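Local coordinates for D-glucosaminate-6-phosphate ammonia lyase (Salmonella typhimurium, PDB 7LCE), which belongs to the selenocysteine synthase-like family of pyridoxal-phosphate proteins with an aminotransferase-type fold, and carries its cofactor covalently bound, at residues Q274-A279 with L355-L360; A288-D293 with A298-R303; Y330-Q335 with S342-T347. One frame throughout, in Å; residues are numbered along the deposited sequence.

From the N terminus, the chain first lays down strand 13-17 and then builds the large mixed sheet before reaching helix 270-282, where interaction 1 opens. Strand 286-292 turns back into strand 300-306, and interaction 2 closes this short hairpin. Interaction 3 follows in series: Arg332, in the chain that follows Tyr330 of strand 327-331, is joined to Ser342 of strand 340-343, which lies beside strand 300-306. Helix 352-365 then returns to helix 270-282, so interaction 1 closes last and encloses the other two, and no loop crosses another. Ile302 O receives a probable backbone hydrogen bond from Leu343 N, linking interactions 2 and 3 through one antiparallel sheet, while Val276 and Ile356 rest on Ile302 and Leu343.

Interaction 1 of 3, residues Q274-A279 with L355-L360; sequences QPVAEA and LIVARL
Val357 meets helix 270-282 with both of its methyl groups, each directed at a different residue. CG1 lies 3.9 Å from CB of Ala279, and CG2 lies 3.9 Å from CG1 of Val276. The two residues it touches are three apart, so they sit about one turn from each other on the same flank of their helix, and the branched end of the single valine spans them. Its first torsion explains the fit: with CG1 trans to the backbone N (chi1 -173°), the two methyls spread across the facing helix. The side chains of Val276 and Val357 cross obliquely. The contact is small and wholly apolar, burying 113 Å² in all, and the closest CA atoms, those of Ala279 and Val357, are 7.1 Å apart.

Further out, Gln274 NE2 donates to Glu278 OE2 at 3.1 Å, in the plane of its own amide and on the anti side of the carboxylate, a side-chain bond across one turn. Separately, the helix is kinked at Pro275, whose N has no bond to the preceding turn. Ala277 O also accepts a bond from Ser281 OG. Helix 352-365 packs Ile356 on Ile15 of strand 13-17 and on Leu343 of strand 340-343, while Leu360 reaches Val318 and Leu322 of helix 315-324; Val276 in turn rests on Ile302 of strand 300-306.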
loop_
_atom_site.group_PDB
_atom_site.type_symbol
_atom_site.label_atom_id
_atom_site.label_comp_id
_atom_site.label_asym_id
_atom_site.label_seq_id
_atom_site.Cartn_x
_atom_site.Cartn_y
_atom_site.Cartn_z
ATOM N N GLN A 274 -34.685 21.975 59.061
ATOM C CA GLN A 274 -35.822 22.875 59.233
ATOM C C GLN A 274 -35.440 24.240 59.796
ATOM O O GLN A 274 -35.950 25.248 59.274
ATOM C CB GLN A 274 -36.873 22.180 60.112
ATOM C CG GLN A 274 -38.160 22.950 60.281
ATOM C CD GLN A 274 -38.861 23.209 58.967
ATOM O OE1 GLN A 274 -38.734 22.440 58.012
ATOM N NE2 GLN A 274 -39.604 24.307 58.909
ATOM N N PRO A 275 -34.587 24.362 60.824
ATOM C CA PRO A 275 -34.179 25.708 61.260
ATOM C C PRO A 275 -33.563 26.541 60.150
ATOM O O PRO A 275 -33.858 27.738 60.042
ATOM C CB PRO A 275 -33.170 25.419 62.378
ATOM C CG PRO A 275 -33.595 24.113 62.924
ATOM C CD PRO A 275 -34.077 23.324 61.741
ATOM N N VAL A 276 -32.717 25.936 59.316
ATOM C CA VAL A 276 -32.087 26.677 58.229
ATOM C C VAL A 276 -33.123 27.108 57.198
ATOM O O VAL A 276 -33.024 28.196 56.619
ATOM C CB VAL A 276 -30.973 25.828 57.588
ATOM C CG1 VAL A 276 -30.223 26.638 56.534
ATOM C CG2 VAL A 276 -30.024 25.305 58.657
ATOM N N ALA A 277 -34.132 26.268 56.951
ATOM C CA ALA A 277 -35.168 26.639 55.991
ATOM C C ALA A 277 -35.991 27.818 56.489
ATOM O O ALA A 277 -36.350 28.707 55.708
ATOM C CB ALA A 277 -36.070 25.441 55.701
ATOM N N GLU A 278 -36.292 27.849 57.789
ATOM C CA GLU A 278 -37.055 28.963 58.341
ATOM C C GLU A 278 -36.249 30.256 58.316
ATOM O O GLU A 278 -36.804 31.334 58.070
ATOM C CB GLU A 278 -37.521 28.636 59.760
ATOM C CG GLU A 278 -38.609 27.573 59.814
ATOM C CD GLU A 278 -39.025 27.222 61.229
ATOM O OE1 GLU A 278 -39.141 28.146 62.063
ATOM O OE2 GLU A 278 -39.247 26.023 61.506
ATOM N N ALA A 279 -34.941 30.169 58.567
ATOM C CA ALA A 279 -34.115 31.372 58.606
ATOM C C ALA A 279 -34.062 32.052 57.245
ATOM O O ALA A 279 -34.126 33.284 57.156
ATOM C CB ALA A 279 -32.708 31.023 59.087
ATOM N N LEU A 355 -23.257 30.284 57.688
ATOM C CA LEU A 355 -22.590 31.239 56.812
ATOM C C LEU A 355 -23.394 31.481 55.540
ATOM O O LEU A 355 -23.451 32.612 55.041
ATOM C CB LEU A 355 -21.188 30.735 56.475
ATOM C CG LEU A 355 -20.261 30.555 57.677
ATOM C CD1 LEU A 355 -18.940 29.928 57.258
ATOM C CD2 LEU A 355 -20.033 31.890 58.368
ATOM N N ILE A 356 -24.034 30.435 55.007
ATOM C CA ILE A 356 -24.820 30.587 53.785
ATOM C C ILE A 356 -26.006 31.511 54.024
ATOM O O ILE A 356 -26.338 32.350 53.176
ATOM C CB ILE A 356 -25.269 29.213 53.254
ATOM C CG1 ILE A 356 -24.056 28.341 52.926
ATOM C CG2 ILE A 356 -26.142 29.376 52.023
ATOM C CD1 ILE A 356 -24.417 26.974 52.386
ATOM N N VAL A 357 -26.662 31.379 55.180
ATOM C CA VAL A 357 -27.783 32.259 55.492
ATOM C C VAL A 357 -27.303 33.697 55.638
ATOM O O VAL A 357 -27.985 34.640 55.216
ATOM C CB VAL A 357 -28.507 31.772 56.760
ATOM C CG1 VAL A 357 -29.764 32.587 56.993
ATOM C CG2 VAL A 357 -28.846 30.295 56.645
ATOM N N ALA A 358 -26.122 33.888 56.230
ATOM C CA ALA A 358 -25.582 35.235 56.384
ATOM C C ALA A 358 -25.285 35.869 55.031
ATOM O O ALA A 358 -25.593 37.047 54.810
ATOM C CB ALA A 358 -24.324 35.201 57.250
ATOM N N ARG A 359 -24.686 35.109 54.112
ATOM C CA ARG A 359 -24.424 35.650 52.782
ATOM C C ARG A 359 -25.728 35.937 52.048
ATOM O O ARG A 359 -25.838 36.938 51.333
ATOM C CB ARG A 359 -23.562 34.684 51.974
ATOM C CG ARG A 359 -23.246 35.166 50.565
ATOM C CD ARG A 359 -22.203 36.277 50.598
ATOM N NE ARG A 359 -21.883 36.787 49.270
ATOM C CZ ARG A 359 -22.278 37.965 48.806
ATOM N NH1 ARG A 359 -22.988 38.796 49.549
ATOM N NH2 ARG A 359 -21.940 38.322 47.570
ATOM N N LEU A 360 -26.730 35.070 52.222
ATOM C CA LEU A 360 -28.037 35.326 51.628
ATOM C C LEU A 360 -28.656 36.586 52.213
ATOM O O LEU A 360 -29.275 37.378 51.494
ATOM C CB LEU A 360 -28.963 34.129 51.838
ATOM C CG LEU A 360 -28.718 32.889 50.980
ATOM C CD1 LEU A 360 -29.658 31.769 51.399
ATOM C CD2 LEU A 360 -28.890 33.219 49.507
#

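Interaction 2 of 3, residues A288-D293 with A298-R303; sequences ADIEQD and AIWRIR
Asp289 and Arg303 face each other as a hydrogen-bonded antiparallel pair and are joined through both backbone and side chains. Asp289 N donates to Arg303 O at 2.9 Å, and Arg303 N returns a bond to Asp289 O. Their side chains form a salt bridge in which Arg303 NE reaches Asp289 OD1 by a weak bond of 3.3 Å; NH2 is directed to OD2, but the modelled separation is too short to be relied on. Glu291 adds charge without a directed bond: its OE2 is 3.6 Å from Arg303 NH1 and well out of the guanidinium plane. The side chain of Asp289 also lies about 4 Å from a bound calcium ion.

The next hydrogen-bonded pair, Glu291 and Arg301, exchanges two backbone bonds, and Asp293 N then donates to Ile299 O. Arg301 NH1 meets Asp293 OD1 at 3.1 Å, from above the carboxylate plane yet close to the plane of its own guanidinium; Asp293 OD2 is taken by Arg297 NH2, so both oxygens have a cationic partner.

On the other face, carrying Ile290, Gln292, Trp300 and Ile302, Gln292 lies across the indole. Its CG stands 3.6 Å from the centroid of the six-membered ring of Trp300, a CH-pi contact almost on the ring normal, and its amide is stacked 25° from the ring plane. Extension beyond CG (chi2 -174°) carries the amide across the ring to where NE2 donates to Arg297 O. The alternating pairs are those of antiparallel strands; their short connection makes 286-292 and 300-306 a beta hairpin, within a three-stranded antiparallel sheet completed by 340-343.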
loop_
_atom_site.group_PDB
_atom_site.type_symbol
_atom_site.label_atom_id
_atom_site.label_comp_id
_atom_site.label_asym_id
_atom_site.label_seq_id
_atom_site.Cartn_x
_atom_site.Cartn_y
_atom_site.Cartn_z
ATOM N N ALA A 288 -37.710 29.179 51.582
ATOM C CA ALA A 288 -36.979 27.922 51.629
ATOM C C ALA A 288 -37.865 26.824 52.202
ATOM O O ALA A 288 -38.614 27.052 53.156
ATOM C CB ALA A 288 -35.701 28.049 52.463
ATOM N N ASP A 289 -37.775 25.633 51.611
ATOM C CA ASP A 289 -38.488 24.466 52.110
ATOM C C ASP A 289 -37.653 23.231 51.810
ATOM O O ASP A 289 -36.846 23.223 50.878
ATOM C CB ASP A 289 -39.878 24.316 51.486
ATOM C CG ASP A 289 -39.828 24.163 49.979
ATOM O OD1 ASP A 289 -39.264 25.051 49.306
ATOM O OD2 ASP A 289 -40.350 23.147 49.471
ATOM N N ILE A 290 -37.845 22.198 52.617
ATOM C CA ILE A 290 -37.121 20.941 52.473
ATOM C C ILE A 290 -37.850 20.034 51.491
ATOM O O ILE A 290 -39.080 19.917 51.523
ATOM C CB ILE A 290 -36.952 20.264 53.844
ATOM C CG1 ILE A 290 -36.375 21.270 54.842
ATOM C CG2 ILE A 290 -36.067 19.033 53.737
ATOM C CD1 ILE A 290 -36.387 20.787 56.263
ATOM N N GLU A 291 -37.081 19.380 50.620
ATOM C CA GLU A 291 -37.623 18.507 49.586
ATOM C C GLU A 291 -36.762 17.256 49.498
ATOM O O GLU A 291 -35.539 17.350 49.356
ATOM C CB GLU A 291 -37.671 19.217 48.225
ATOM C CG GLU A 291 -38.400 18.436 47.139
ATOM C CD GLU A 291 -37.935 18.800 45.738
ATOM O OE1 GLU A 291 -36.853 19.412 45.602
ATOM O OE2 GLU A 291 -38.653 18.468 44.770
ATOM N N GLN A 292 -37.402 16.094 49.597
ATOM C CA GLN A 292 -36.716 14.822 49.441
ATOM C C GLN A 292 -36.453 14.501 47.970
ATOM O O GLN A 292 -37.126 14.997 47.064
ATOM C CB GLN A 292 -37.521 13.699 50.096
ATOM C CG GLN A 292 -36.674 12.529 50.568
ATOM C CD GLN A 292 -37.506 11.376 51.081
ATOM O OE1 GLN A 292 -38.691 11.534 51.379
ATOM N NE2 GLN A 292 -36.900 10.197 51.157
ATOM N N ASP A 293 -35.453 13.650 47.753
ATOM C CA ASP A 293 -35.071 13.205 46.418
ATOM C C ASP A 293 -36.172 12.355 45.785
ATOM O O ASP A 293 -36.863 11.589 46.462
ATOM C CB ASP A 293 -33.755 12.433 46.470
ATOM C CG ASP A 293 -33.181 12.171 45.091
ATOM O OD1 ASP A 293 -32.975 13.146 44.339
ATOM O OD2 ASP A 293 -32.945 10.991 44.756
ATOM N N ALA A 298 -33.014 8.551 51.177
ATOM C CA ALA A 298 -32.863 9.339 52.397
ATOM C C ALA A 298 -32.008 10.582 52.166
ATOM O O ALA A 298 -31.111 10.876 52.963
ATOM C CB ALA A 298 -32.263 8.485 53.514
ATOM N N ILE A 299 -32.269 11.317 51.088
ATOM C CA ILE A 299 -31.527 12.528 50.749
ATOM C C ILE A 299 -32.489 13.706 50.776
ATOM O O ILE A 299 -33.420 13.783 49.964
ATOM C CB ILE A 299 -30.841 12.420 49.381
ATOM C CG1 ILE A 299 -30.119 11.079 49.247
ATOM C CG2 ILE A 299 -29.884 13.583 49.165
ATOM C CD1 ILE A 299 -29.669 10.776 47.844
ATOM N N TRP A 300 -32.273 14.609 51.730
ATOM C CA TRP A 300 -33.082 15.804 51.924
ATOM C C TRP A 300 -32.271 17.030 51.522
ATOM O O TRP A 300 -31.068 17.104 51.792
ATOM C CB TRP A 300 -33.519 15.916 53.384
ATOM C CG TRP A 300 -34.219 14.686 53.872
ATOM C CD1 TRP A 300 -33.641 13.592 54.451
ATOM C CD2 TRP A 300 -35.624 14.416 53.821
ATOM N NE1 TRP A 300 -34.598 12.658 54.761
ATOM C CE2 TRP A 300 -35.825 13.139 54.387
ATOM C CE3 TRP A 300 -36.733 15.127 53.353
ATOM C CZ2 TRP A 300 -37.087 12.562 54.498
ATOM C CZ3 TRP A 300 -37.986 14.553 53.466
ATOM C CH2 TRP A 300 -38.153 13.283 54.033
ATOM N N ARG A 301 -32.929 17.987 50.870
ATOM C CA ARG A 301 -32.265 19.192 50.389
ATOM C C ARG A 301 -33.125 20.407 50.700
ATOM O O ARG A 301 -34.347 20.299 50.837
ATOM C CB ARG A 301 -31.997 19.131 48.878
ATOM C CG ARG A 301 -31.080 18.003 48.436
ATOM C CD ARG A 301 -30.910 17.987 46.922
ATOM N NE ARG A 301 -30.012 16.926 46.478
ATOM C CZ ARG A 301 -30.410 15.743 46.030
ATOM N NH1 ARG A 301 -31.692 15.424 45.962
ATOM N NH2 ARG A 301 -29.498 14.858 45.638
ATOM N N ILE A 302 -32.476 21.565 50.804
ATOM C CA ILE A 302 -33.148 22.825 51.113
ATOM C C ILE A 302 -33.365 23.558 49.797
ATOM O O ILE A 302 -32.447 24.176 49.251
ATOM C CB ILE A 302 -32.360 23.681 52.109
ATOM C CG1 ILE A 302 -32.133 22.931 53.422
ATOM C CG2 ILE A 302 -33.081 24.997 52.369
ATOM C CD1 ILE A 302 -31.135 23.611 54.332
ATOM N N ARG A 303 -34.589 23.484 49.287
ATOM C CA ARG A 303 -34.958 24.192 48.071
ATOM C C ARG A 303 -35.259 25.647 48.405
ATOM O O ARG A 303 -36.107 25.934 49.254
ATOM C CB ARG A 303 -36.166 23.520 47.423
ATOM C CG ARG A 303 -36.661 24.186 46.161
ATOM C CD ARG A 303 -37.816 23.402 45.564
ATOM N NE ARG A 303 -38.957 23.335 46.468
ATOM C CZ ARG A 303 -39.995 22.528 46.301
ATOM N NH1 ARG A 303 -40.071 21.705 45.268
ATOM N NH2 ARG A 303 -40.984 22.552 47.189
#

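Interaction 3 of 3, residues Y330-Q335 with S342-T347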
loop_
_atom_site.group_PDB
_atom_site.type_symbol
_atom_site.label_atom_id
_atom_site.label_comp_id
_atom_site.label_asym_id
_atom_site.label_seq_id
_atom_site.Cartn_x
_atom_site.Cartn_y
_atom_site.Cartn_z
ATOM N N TYR A 330 -21.237 27.392 46.597
ATOM C CA TYR A 330 -21.691 26.694 45.397
ATOM C C TYR A 330 -22.964 25.922 45.728
ATOM O O TYR A 330 -22.925 24.935 46.470
ATOM C CB TYR A 330 -20.601 25.763 44.871
ATOM C CG TYR A 330 -19.432 26.482 44.233
ATOM C CD1 TYR A 330 -18.395 26.985 45.008
ATOM C CD2 TYR A 330 -19.365 26.656 42.858
ATOM C CE1 TYR A 330 -17.326 27.645 44.429
ATOM C CE2 TYR A 330 -18.300 27.313 42.270
ATOM C CZ TYR A 330 -17.282 27.806 43.059
ATOM O OH TYR A 330 -16.218 28.461 42.477
ATOM N N ALA A 331 -24.088 26.371 45.178
ATOM C CA ALA A 331 -25.368 25.698 45.341
ATOM C C ALA A 331 -25.747 24.938 44.073
ATOM O O ALA A 331 -25.100 25.053 43.030
ATOM C CB ALA A 331 -26.459 26.710 45.700
ATOM N N ARG A 332 -26.823 24.155 44.173
ATOM C CA ARG A 332 -27.331 23.428 43.017
ATOM C C ARG A 332 -28.088 24.397 42.118
ATOM O O ARG A 332 -29.079 25.004 42.541
ATOM C CB ARG A 332 -28.240 22.281 43.458
ATOM C CG ARG A 332 -27.514 21.088 44.056
ATOM C CD ARG A 332 -28.495 20.015 44.514
ATOM N NE ARG A 332 -29.236 19.409 43.414
ATOM C CZ ARG A 332 -28.838 18.337 42.743
ATOM N NH1 ARG A 332 -27.698 17.727 43.027
ATOM N NH2 ARG A 332 -29.603 17.863 41.763
ATOM N N LYS A 333 -27.621 24.539 40.880
ATOM C CA LYS A 333 -28.192 25.472 39.917
ATOM C C LYS A 333 -28.942 24.756 38.799
ATOM O O LYS A 333 -29.058 25.280 37.689
ATOM C CB LYS A 333 -27.105 26.380 39.347
ATOM C CG LYS A 333 -25.815 25.670 38.990
ATOM C CD LYS A 333 -24.746 26.672 38.592
ATOM C CE LYS A 333 -25.176 27.464 37.365
ATOM N NZ LYS A 333 -24.188 28.513 36.992
ATOM N N TYR A 334 -29.451 23.554 39.076
ATOM C CA TYR A 334 -30.117 22.767 38.042
ATOM C C TYR A 334 -31.385 23.462 37.558
ATOM O O TYR A 334 -31.528 23.766 36.368
ATOM C CB TYR A 334 -30.426 21.366 38.575
ATOM C CG TYR A 334 -29.205 20.476 38.699
ATOM C CD1 TYR A 334 -28.243 20.713 39.675
ATOM C CD2 TYR A 334 -29.014 19.400 37.841
ATOM C CE1 TYR A 334 -27.126 19.905 39.793
ATOM C CE2 TYR A 334 -27.900 18.585 37.951
ATOM C CZ TYR A 334 -26.960 18.842 38.929
ATOM O OH TYR A 334 -25.851 18.035 39.041
ATOM N N GLN A 335 -32.320 23.723 38.467
ATOM C CA GLN A 335 -33.567 24.405 38.122
ATOM C C GLN A 335 -33.467 25.910 38.321
ATOM O O GLN A 335 -34.436 26.560 38.720
ATOM C CB GLN A 335 -34.729 23.826 38.925
ATOM C CG GLN A 335 -35.021 22.352 38.665
ATOM C CD GLN A 335 -34.102 21.419 39.429
ATOM O OE1 GLN A 335 -33.358 21.847 40.312
ATOM N NE2 GLN A 335 -34.148 20.135 39.091
ATOM N N SER A 342 -30.975 25.100 44.966
ATOM C CA SER A 342 -31.021 24.172 46.083
ATOM C C SER A 342 -29.643 24.008 46.710
ATOM O O SER A 342 -28.611 24.257 46.081
ATOM C CB SER A 342 -31.550 22.806 45.630
ATOM O OG SER A 342 -31.574 21.888 46.708
ATOM N N LEU A 343 -29.646 23.575 47.968
ATOM C CA LEU A 343 -28.435 23.362 48.750
ATOM C C LEU A 343 -28.414 21.914 49.214
ATOM O O LEU A 343 -29.324 21.474 49.925
ATOM C CB LEU A 343 -28.352 24.305 49.955
ATOM C CG LEU A 343 -28.265 25.831 49.839
ATOM C CD1 LEU A 343 -29.412 26.449 49.073
ATOM C CD2 LEU A 343 -28.200 26.427 51.236
ATOM N N ASP A 344 -27.372 21.182 48.825
ATOM C CA ASP A 344 -27.222 19.790 49.222
ATOM C C ASP A 344 -26.402 19.756 50.505
ATOM O O ASP A 344 -25.207 20.088 50.470
ATOM C CB ASP A 344 -26.540 18.988 48.123
ATOM C CG ASP A 344 -26.698 17.492 48.303
ATOM O OD1 ASP A 344 -26.891 17.043 49.451
ATOM O OD2 ASP A 344 -26.627 16.764 47.290
ATOM N N PRO A 345 -26.982 19.368 51.643
ATOM C CA PRO A 345 -26.255 19.470 52.918
ATOM C C PRO A 345 -25.172 18.423 53.104
ATOM O O PRO A 345 -24.423 18.507 54.086
ATOM C CB PRO A 345 -27.365 19.296 53.960
ATOM C CG PRO A 345 -28.355 18.410 53.270
ATOM C CD PRO A 345 -28.340 18.826 51.821
ATOM N N ARG A 346 -25.063 17.444 52.205
ATOM C CA ARG A 346 -24.110 16.357 52.404
ATOM C C ARG A 346 -22.668 16.859 52.364
ATOM O O ARG A 346 -21.820 16.378 53.125
ATOM C CB ARG A 346 -24.352 15.268 51.358
ATOM C CG ARG A 346 -25.747 14.654 51.459
ATOM C CD ARG A 346 -26.011 13.598 50.394
ATOM N NE ARG A 346 -26.279 14.194 49.091
ATOM C CZ ARG A 346 -26.425 13.509 47.966
ATOM N NH1 ARG A 346 -26.349 12.189 47.946
ATOM N NH2 ARG A 346 -26.663 14.164 46.833
ATOM N N THR A 347 -22.372 17.827 51.501
ATOM C CA THR A 347 -21.031 18.394 51.413
ATOM C C THR A 347 -20.832 19.604 52.318
ATOM O O THR A 347 -19.715 20.131 52.383
ATOM C CB THR A 347 -20.708 18.789 49.967
ATOM O OG1 THR A 347 -21.720 19.672 49.470
ATOM C CG2 THR A 347 -20.646 17.555 49.082
#
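Asp344 OD2 is held chiefly by Arg346 NH2, while CB of the same aspartate lies 4.2 Å from CD of Arg332 across the contact. Arg346 grips the carboxylate side-on: NH2 donates at 2.6 Å to OD2, on its syn lone pair, while NE donates at 2.9 Å to OD1, also on the syn side. This two-nitrogen hold probably fixes the rotation of the carboxylate. Arg301 NE is a long, weak ion-pair partner of OD2, and Arg332 NH1, 4.5 Å from OD2, is near by charge alone.

The backbones meet at one antiparallel bridge, a hydrogen-bonded pair in which Arg332 N donates to Ser342 O at 2.6 Å and Ser342 N to Arg332 O at 3.1 Å. Arg332, in the chain that follows Tyr330 of strand 327-331, the parallel partner of strand 13-17, is thereby joined to Ser342 of strand 340-343 at the margin of the three-stranded antiparallel sheet, and the two sheets are linked.

CB of Ala331 makes a loose apolar contact with Leu343 CD1 at 4.5 Å. The Arg332 chain bends at its third torsion (chi3 65°), and its NH2 stands over the centre of the Tyr334 ring, 3.7 Å above the plane. Beyond the bridge, Thr347 OG1 is hydrogen-bonded to Asn16 O, and Tyr330 OH forms a hydrogen bond with Glu46 of a neighbouring subunit, whose Phe44 packs on Thr347.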